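Dihydroorotase (Saccharomyces cerevisiae S288C, PDB 6L0A) catalyses the zinc-dependent, reversible interconversion of N-carbamoyl-L-aspartate and (S)-dihydroorotate, the third step of de novo pyrimidine biosynthesis. Local coordinates at residues L164-L167 against H168-P172; C181-E184 against S185-K188; K188-E191 against D192-N196. All coordinates share one frame; numbering follows the deposited sequence.

Contact 1 (L164-L167 against H168-P172)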
loop_
_atom_site.group_PDB
_atom_site.type_symbol
_atom_site.label_atom_id
_atom_site.label_comp_id
_atom_site.label_asym_id
_atom_site.label_seq_id
_atom_site.Cartn_x
_atom_site.Cartn_y
_atom_site.Cartn_z
ATOM N N LEU C 164 -9.016 -5.542 -22.939
ATOM C CA LEU C 164 -8.339 -4.720 -23.938
ATOM C C LEU C 164 -8.238 -5.453 -25.270
ATOM O O LEU C 164 -8.519 -4.883 -26.333
ATOM C CB LEU C 164 -6.942 -4.337 -23.445
ATOM C CG LEU C 164 -6.058 -3.585 -24.436
ATOM C CD1 LEU C 164 -6.727 -2.262 -24.849
ATOM C CD2 LEU C 164 -4.660 -3.350 -23.861
ATOM N N LYS C 165 -7.816 -6.718 -25.233
ATOM C CA LYS C 165 -7.627 -7.446 -26.484
ATOM C C LYS C 165 -8.955 -7.646 -27.206
ATOM O O LYS C 165 -9.021 -7.528 -28.434
ATOM C CB LYS C 165 -6.940 -8.786 -26.213
ATOM C CG LYS C 165 -5.447 -8.662 -25.914
ATOM C CD LYS C 165 -4.845 -10.042 -25.664
ATOM C CE LYS C 165 -3.906 -10.050 -24.473
ATOM N NZ LYS C 165 -3.396 -11.431 -24.199
ATOM N N LYS C 166 -10.023 -7.926 -26.462
ATOM C CA LYS C 166 -11.328 -8.108 -27.091
ATOM C C LYS C 166 -11.821 -6.815 -27.735
ATOM O O LYS C 166 -12.385 -6.841 -28.835
ATOM C CB LYS C 166 -12.346 -8.616 -26.076
ATOM C CG LYS C 166 -13.718 -8.902 -26.696
ATOM C CD LYS C 166 -14.666 -9.534 -25.707
ATOM C CE LYS C 166 -16.045 -9.763 -26.330
ATOM N NZ LYS C 166 -15.941 -10.168 -27.767
ATOM N N LEU C 167 -11.621 -5.672 -27.067
ATOM C CA LEU C 167 -12.040 -4.402 -27.661
ATOM C C LEU C 167 -11.255 -4.108 -28.931
ATOM O O LEU C 167 -11.819 -3.633 -29.925
ATOM C CB LEU C 167 -11.873 -3.251 -26.654
ATOM C CG LEU C 167 -12.811 -3.203 -25.448
ATOM C CD1 LEU C 167 -12.391 -2.067 -24.500
ATOM C CD2 LEU C 167 -14.275 -3.045 -25.866
ATOM N N HIS C 168 -9.947 -4.374 -28.914
ATOM C CA HIS C 168 -9.115 -4.146 -30.092
ATOM C C HIS C 168 -9.526 -5.064 -31.241
ATOM O O HIS C 168 -9.592 -4.631 -32.397
ATOM C CB HIS C 168 -7.651 -4.350 -29.715
ATOM C CG HIS C 168 -6.700 -4.323 -30.873
ATOM N ND1 HIS C 168 -6.671 -3.298 -31.796
ATOM C CD2 HIS C 168 -5.722 -5.186 -31.238
ATOM C CE1 HIS C 168 -5.722 -3.538 -32.685
ATOM N NE2 HIS C 168 -5.130 -4.677 -32.367
ATOM N N ASN C 169 -9.826 -6.327 -30.934
ATOM C CA ASN C 169 -10.305 -7.247 -31.962
ATOM C C ASN C 169 -11.645 -6.793 -32.536
ATOM O O ASN C 169 -11.832 -6.771 -33.759
ATOM C CB ASN C 169 -10.416 -8.656 -31.382
ATOM C CG ASN C 169 -10.603 -9.711 -32.455
ATOM O OD1 ASN C 169 -9.705 -9.964 -33.260
ATOM N ND2 ASN C 169 -11.782 -10.320 -32.482
ATOM N N ASP C 170 -12.593 -6.416 -31.666
ATOM C CA ASP C 170 -13.949 -6.080 -32.103
ATOM C C ASP C 170 -14.049 -4.718 -32.775
ATOM O O ASP C 170 -15.040 -4.459 -33.471
ATOM C CB ASP C 170 -14.916 -6.114 -30.921
ATOM C CG ASP C 170 -15.204 -7.512 -30.456
ATOM O OD1 ASP C 170 -14.685 -8.453 -31.090
ATOM O OD2 ASP C 170 -15.937 -7.668 -29.454
ATOM N N PHE C 171 -13.072 -3.836 -32.575
ATOM C CA PHE C 171 -13.066 -2.508 -33.189
ATOM C C PHE C 171 -11.669 -2.237 -33.726
ATOM O O PHE C 171 -10.933 -1.402 -33.188
ATOM C CB PHE C 171 -13.500 -1.429 -32.193
ATOM C CG PHE C 171 -14.904 -1.600 -31.688
ATOM C CD1 PHE C 171 -15.153 -2.309 -30.529
ATOM C CD2 PHE C 171 -15.979 -1.061 -32.387
ATOM C CE1 PHE C 171 -16.444 -2.476 -30.062
ATOM C CE2 PHE C 171 -17.280 -1.224 -31.926
ATOM C CZ PHE C 171 -17.513 -1.926 -30.760
ATOM N N PRO C 172 -11.283 -2.912 -34.815
ATOM C CA PRO C 172 -9.867 -2.916 -35.226
ATOM C C PRO C 172 -9.353 -1.584 -35.757
ATOM O O PRO C 172 -8.131 -1.410 -35.838
ATOM C CB PRO C 172 -9.829 -3.996 -36.316
ATOM C CG PRO C 172 -11.206 -3.965 -36.897
ATOM C CD PRO C 172 -12.129 -3.693 -35.738
HETATM O O HOH W 1 -14.137 -10.723 -30.001
#
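The Phe171 ring meets the carbonyl oxygen of Leu167 at its edge, in the plane of the ring, with Leu167 O 3.6 Å from Phe171 CD1. The same oxygen accepts the backbone N-H of Phe171 at 2.9 Å, N to O, but the N-H...O angle of 133° marks a bent bond at a helix end, where Phe171 is the first residue to leave helical phi/psi. Tyr121 packs against the Phe171 ring edge-to-face, and Lys125 and Gln128 also touch this side chain, so helix 121-130 borders it.

The second flat group is the Asp170 carboxylate. Lys166 NZ comes to its OD2 on the syn side, 3.0 Å away and 17° out of the carboxylate plane, forming a salt bridge one helical turn along. Lys166 runs extended through chi1 to chi3, and only chi4 is bent (37°), which brings NZ to OD2. A water joins the two charges a second time, accepting from Lys166 NZ at 2.9 Å and donating to Asp170 OD1 at 2.6 Å; Asn169 ND2 adds a weak bond to it. With Tyr121 OH hydrogen-bonded to OD2, both carboxylate oxygens have partners, which probably favours the ionised form.

Along the backbone, His168 N, Asn169 N and Asp170 N bond to Leu164 O, Lys165 O and Lys166 O, all straighter than the bond of Phe171. The side chains of Leu164 and Leu167 touch Leu136 of strand 133-136. This is the C-terminal turn of the helix in a beta-alpha-beta unit, strand 133-136, helix 156-170 and strand 175-178, of the amidohydrolase TIM barrel.

Contact 2 (C181-E184 against S185-K188); sequences CTSE and SAIK
Hydrogen bonds from Ala186 and Ile187 back to Ser183 define the start of helix 184-193. Ser183 OG accepts from Ala186 N at 3.0 Å with an N-H...O angle of 154°, the capping bond of an N-cap serine. Its chi1 of 68° sets OG between the backbone N and the carbonyl carbon, where it meets Ala186 N. The Glu157 carboxylate also hydrogen-bonds this hydroxyl through OE1, linking the cap to helix 156-170. Ser183 O takes Ile187 N at 3.1 Å, and Lys188 N continues the helical series to Glu184 O with a nearly straight bond (170°).

Apolar contacts lie on the barrel side: Cys181 SG rests 4.0 Å from Ala186 CB, while Cys181 CB lies 4.1 Å from Ile187 CD1, so the loop residue touches two neighbouring helix positions.

The opposite charges of Glu184 and Lys188 do not meet. The extended chains cross at an angle with Glu184 CD 4.0 Å from Lys188 CE, yet Glu184 OE1 stays 4.8 Å from Lys188 NZ; that oxygen is hydrogen-bonded to Asn237 ND2.

Directly after the zinc ligand His180, this N-capped turn leads from strand 175-178 into the following helix, as expected at the catalytic end of a TIM-barrel metallohydrolase.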
loop_
_atom_site.group_PDB
_atom_site.type_symbol
_atom_site.label_atom_id
_atom_site.label_comp_id
_atom_site.label_asym_id
_atom_site.label_seq_id
_atom_site.Cartn_x
_atom_site.Cartn_y
_atom_site.Cartn_z
ATOM N N CYS C 181 0.107 2.608 -17.810
ATOM C CA CYS C 181 0.460 1.215 -17.542
ATOM C C CYS C 181 1.353 1.116 -16.321
ATOM O O CYS C 181 2.245 1.952 -16.108
ATOM C CB CYS C 181 1.179 0.580 -18.732
ATOM S SG CYS C 181 0.103 0.207 -20.113
ATOM N N THR C 182 1.149 0.055 -15.537
ATOM C CA THR C 182 1.944 -0.117 -14.334
ATOM C C THR C 182 2.590 -1.483 -14.192
ATOM O O THR C 182 3.337 -1.679 -13.236
ATOM C CB THR C 182 1.087 0.141 -13.091
ATOM O OG1 THR C 182 -0.029 -0.763 -13.105
ATOM C CG2 THR C 182 0.605 1.568 -13.080
ATOM N N SER C 183 2.316 -2.433 -15.088
ATOM C CA SER C 183 2.768 -3.805 -14.898
ATOM C C SER C 183 3.564 -4.294 -16.097
ATOM O O SER C 183 3.322 -3.884 -17.236
ATOM C CB SER C 183 1.587 -4.743 -14.662
ATOM O OG SER C 183 0.802 -4.872 -15.832
ATOM N N GLU C 184 4.528 -5.177 -15.824
ATOM C CA GLU C 184 5.240 -5.846 -16.908
ATOM C C GLU C 184 4.274 -6.579 -17.819
ATOM O O GLU C 184 4.462 -6.603 -19.045
ATOM C CB GLU C 184 6.280 -6.819 -16.347
ATOM C CG GLU C 184 6.995 -7.576 -17.446
ATOM C CD GLU C 184 8.014 -8.569 -16.936
ATOM O OE1 GLU C 184 7.683 -9.343 -16.017
ATOM O OE2 GLU C 184 9.149 -8.562 -17.455
ATOM N N SER C 185 3.234 -7.188 -17.239
ATOM C CA SER C 185 2.253 -7.900 -18.049
ATOM C C SER C 185 1.630 -6.981 -19.086
ATOM O O SER C 185 1.461 -7.370 -20.248
ATOM C CB SER C 185 1.167 -8.513 -17.162
ATOM O OG SER C 185 1.685 -9.605 -16.432
ATOM N N ALA C 186 1.276 -5.754 -18.685
ATOM C CA ALA C 186 0.672 -4.825 -19.632
ATOM C C ALA C 186 1.662 -4.419 -20.713
ATOM O O ALA C 186 1.288 -4.321 -21.888
ATOM C CB ALA C 186 0.144 -3.588 -18.909
ATOM N N ILE C 187 2.924 -4.168 -20.338
ATOM C CA ILE C 187 3.938 -3.794 -21.327
ATOM C C ILE C 187 4.072 -4.885 -22.386
ATOM O O ILE C 187 4.098 -4.606 -23.593
ATOM C CB ILE C 187 5.287 -3.508 -20.644
ATOM C CG1 ILE C 187 5.209 -2.267 -19.749
ATOM C CG2 ILE C 187 6.388 -3.312 -21.686
ATOM C CD1 ILE C 187 4.534 -1.062 -20.409
ATOM N N LYS C 188 4.156 -6.146 -21.948
ATOM C CA LYS C 188 4.255 -7.257 -22.893
ATOM C C LYS C 188 3.057 -7.301 -23.830
ATOM O O LYS C 188 3.200 -7.592 -25.023
ATOM C CB LYS C 188 4.357 -8.585 -22.149
ATOM C CG LYS C 188 5.681 -8.872 -21.512
ATOM C CD LYS C 188 5.699 -10.344 -21.135
ATOM C CE LYS C 188 6.779 -10.650 -20.153
ATOM N NZ LYS C 188 6.729 -12.093 -19.791
#

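Contact 3 (K188-E191 against D192-N196); sequences KTIE and DINKN
Lys188 O accepts Asp192 N at 2.9 Å, the first of the i to i+4 bonds that carry the helix of a beta-alpha-beta unit (strand 175-178, helix 184-193, strand 205-209) to its C-terminal end. Asp192 OD1 folds back over this oxygen, but the two acceptors form no bond.

Thr189 O receives Ile193 N in a nearly straight bond, N-H...O 169°. The two side chains cross at a slant: Thr189 CG2 meets Ile193 CD1 at 4.0 Å, and Ile193 CG1 lies 3.2 Å from Thr189 O. They lie against helix 156-170, Thr189 on Leu161 and Ile193 on His168.

Ile190, whose O takes two donors, lies alongside Asn194, both side chains pointing the same way, with Ile190 CG2 3.8 Å from Asn194 ND2. Ile190 also packs on Val205 and Ala207 of strand 205-209.

At Glu191 the helical pattern frays: Asn194 N reaches Glu191 O in a weak bond as Asn194 leaves helical phi/psi. Asn194 ND2 also donates to Val205 O, tying the helix end to the next strand. With CG anti to its carbonyl carbon and beside its own N (chi1 -73°), Asn194 grips Ile190 O from opposite faces, by N at 3.2 Å and by ND2 at 2.9 Å, the latter nearly straight (172°).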
loop_
_atom_site.group_PDB
_atom_site.type_symbol
_atom_site.label_atom_id
_atom_site.label_comp_id
_atom_site.label_asym_id
_atom_site.label_seq_id
_atom_site.Cartn_x
_atom_site.Cartn_y
_atom_site.Cartn_z
ATOM N N LYS C 188 4.156 -6.146 -21.948
ATOM C CA LYS C 188 4.255 -7.257 -22.893
ATOM C C LYS C 188 3.057 -7.301 -23.830
ATOM O O LYS C 188 3.200 -7.592 -25.023
ATOM C CB LYS C 188 4.357 -8.585 -22.149
ATOM C CG LYS C 188 5.681 -8.872 -21.512
ATOM C CD LYS C 188 5.699 -10.344 -21.135
ATOM C CE LYS C 188 6.779 -10.650 -20.153
ATOM N NZ LYS C 188 6.729 -12.093 -19.791
ATOM N N THR C 189 1.861 -7.041 -23.308
ATOM C CA THR C 189 0.673 -7.102 -24.152
ATOM C C THR C 189 0.663 -5.974 -25.182
ATOM O O THR C 189 0.355 -6.214 -26.359
ATOM C CB THR C 189 -0.584 -7.073 -23.284
ATOM O OG1 THR C 189 -0.688 -8.320 -22.589
ATOM C CG2 THR C 189 -1.848 -6.874 -24.142
ATOM N N ILE C 190 1.016 -4.748 -24.770
ATOM C CA ILE C 190 1.114 -3.644 -25.727
ATOM C C ILE C 190 2.182 -3.948 -26.772
ATOM O O ILE C 190 2.013 -3.654 -27.961
ATOM C CB ILE C 190 1.402 -2.316 -25.003
ATOM C CG1 ILE C 190 0.281 -1.994 -24.012
ATOM C CG2 ILE C 190 1.585 -1.164 -26.008
ATOM C CD1 ILE C 190 -1.065 -1.790 -24.675
ATOM N N GLU C 191 3.295 -4.548 -26.345
ATOM C CA GLU C 191 4.363 -4.863 -27.287
ATOM C C GLU C 191 3.900 -5.887 -28.316
ATOM O O GLU C 191 4.183 -5.754 -29.514
ATOM C CB GLU C 191 5.592 -5.360 -26.528
ATOM C CG GLU C 191 6.524 -4.235 -26.075
ATOM C CD GLU C 191 7.755 -4.757 -25.368
ATOM O OE1 GLU C 191 7.687 -5.871 -24.803
ATOM O OE2 GLU C 191 8.785 -4.053 -25.369
ATOM N N ASP C 192 3.139 -6.885 -27.879
ATOM C CA ASP C 192 2.708 -7.931 -28.790
ATOM C C ASP C 192 1.575 -7.483 -29.708
ATOM O O ASP C 192 1.527 -7.895 -30.871
ATOM C CB ASP C 192 2.319 -9.170 -27.994
ATOM C CG ASP C 192 3.514 -9.815 -27.368
ATOM O OD1 ASP C 192 3.357 -10.500 -26.335
ATOM O OD2 ASP C 192 4.634 -9.603 -27.902
ATOM N N ILE C 193 0.668 -6.629 -29.227
ATOM C CA ILE C 193 -0.311 -6.014 -30.117
ATOM C C ILE C 193 0.399 -5.244 -31.226
ATOM O O ILE C 193 -0.085 -5.189 -32.363
ATOM C CB ILE C 193 -1.259 -5.107 -29.302
ATOM C CG1 ILE C 193 -2.138 -5.960 -28.385
ATOM C CG2 ILE C 193 -2.118 -4.243 -30.204
ATOM C CD1 ILE C 193 -3.130 -5.133 -27.545
ATOM N N ASN C 194 1.560 -4.666 -30.925
ATOM C CA ASN C 194 2.312 -3.878 -31.883
ATOM C C ASN C 194 3.477 -4.658 -32.489
ATOM O O ASN C 194 4.488 -4.061 -32.877
ATOM C CB ASN C 194 2.810 -2.593 -31.211
ATOM C CG ASN C 194 1.690 -1.605 -30.980
ATOM O OD1 ASN C 194 1.336 -0.843 -31.873
ATOM N ND2 ASN C 194 1.109 -1.626 -29.779
ATOM N N LYS C 195 3.350 -5.978 -32.581
ATOM C CA LYS C 195 4.414 -6.819 -33.146
ATOM C C LYS C 195 4.783 -6.427 -34.568
ATOM O O LYS C 195 5.978 -6.431 -34.910
ATOM C CB LYS C 195 3.975 -8.292 -33.134
ATOM C CG LYS C 195 4.256 -9.053 -31.855
ATOM C CD LYS C 195 4.009 -10.537 -32.056
ATOM C CE LYS C 195 5.293 -11.249 -32.463
ATOM N NZ LYS C 195 5.092 -12.704 -32.730
ATOM N N ASN C 196 3.794 -6.071 -35.394
ATOM C CA ASN C 196 3.982 -5.867 -36.822
ATOM C C ASN C 196 3.952 -4.394 -37.221
ATOM O O ASN C 196 3.600 -4.075 -38.362
ATOM C CB ASN C 196 2.919 -6.636 -37.603
ATOM C CG ASN C 196 3.046 -8.144 -37.460
ATOM O OD1 ASN C 196 4.146 -8.682 -37.364
ATOM N ND2 ASN C 196 1.906 -8.833 -37.427
#

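Overall arrangement
Contacts 2 and 3 belong to one helix, 184-193, share Lys188 and occupy its two ends; contact 1 closes the preceding helix, 156-170. Contact 2 is the more interior, with four of seven touching residues buried and the side chain of Cys181 about 11 Å from a zinc ion; a serine hydroxyl caps the helix N-terminus. Contacts 1 and 3 each have three exposed residues and reach the surface at helix C-termini, their centres about 21 and 20 Å from the chain centre, against 15 Å for contact 2: a charged pair and water mark the former, an asparagine amide the latter. These two also touch, Lys165 CE lying 3.8 Å from Thr189 CG2, whereas contacts 1 and 2 do not.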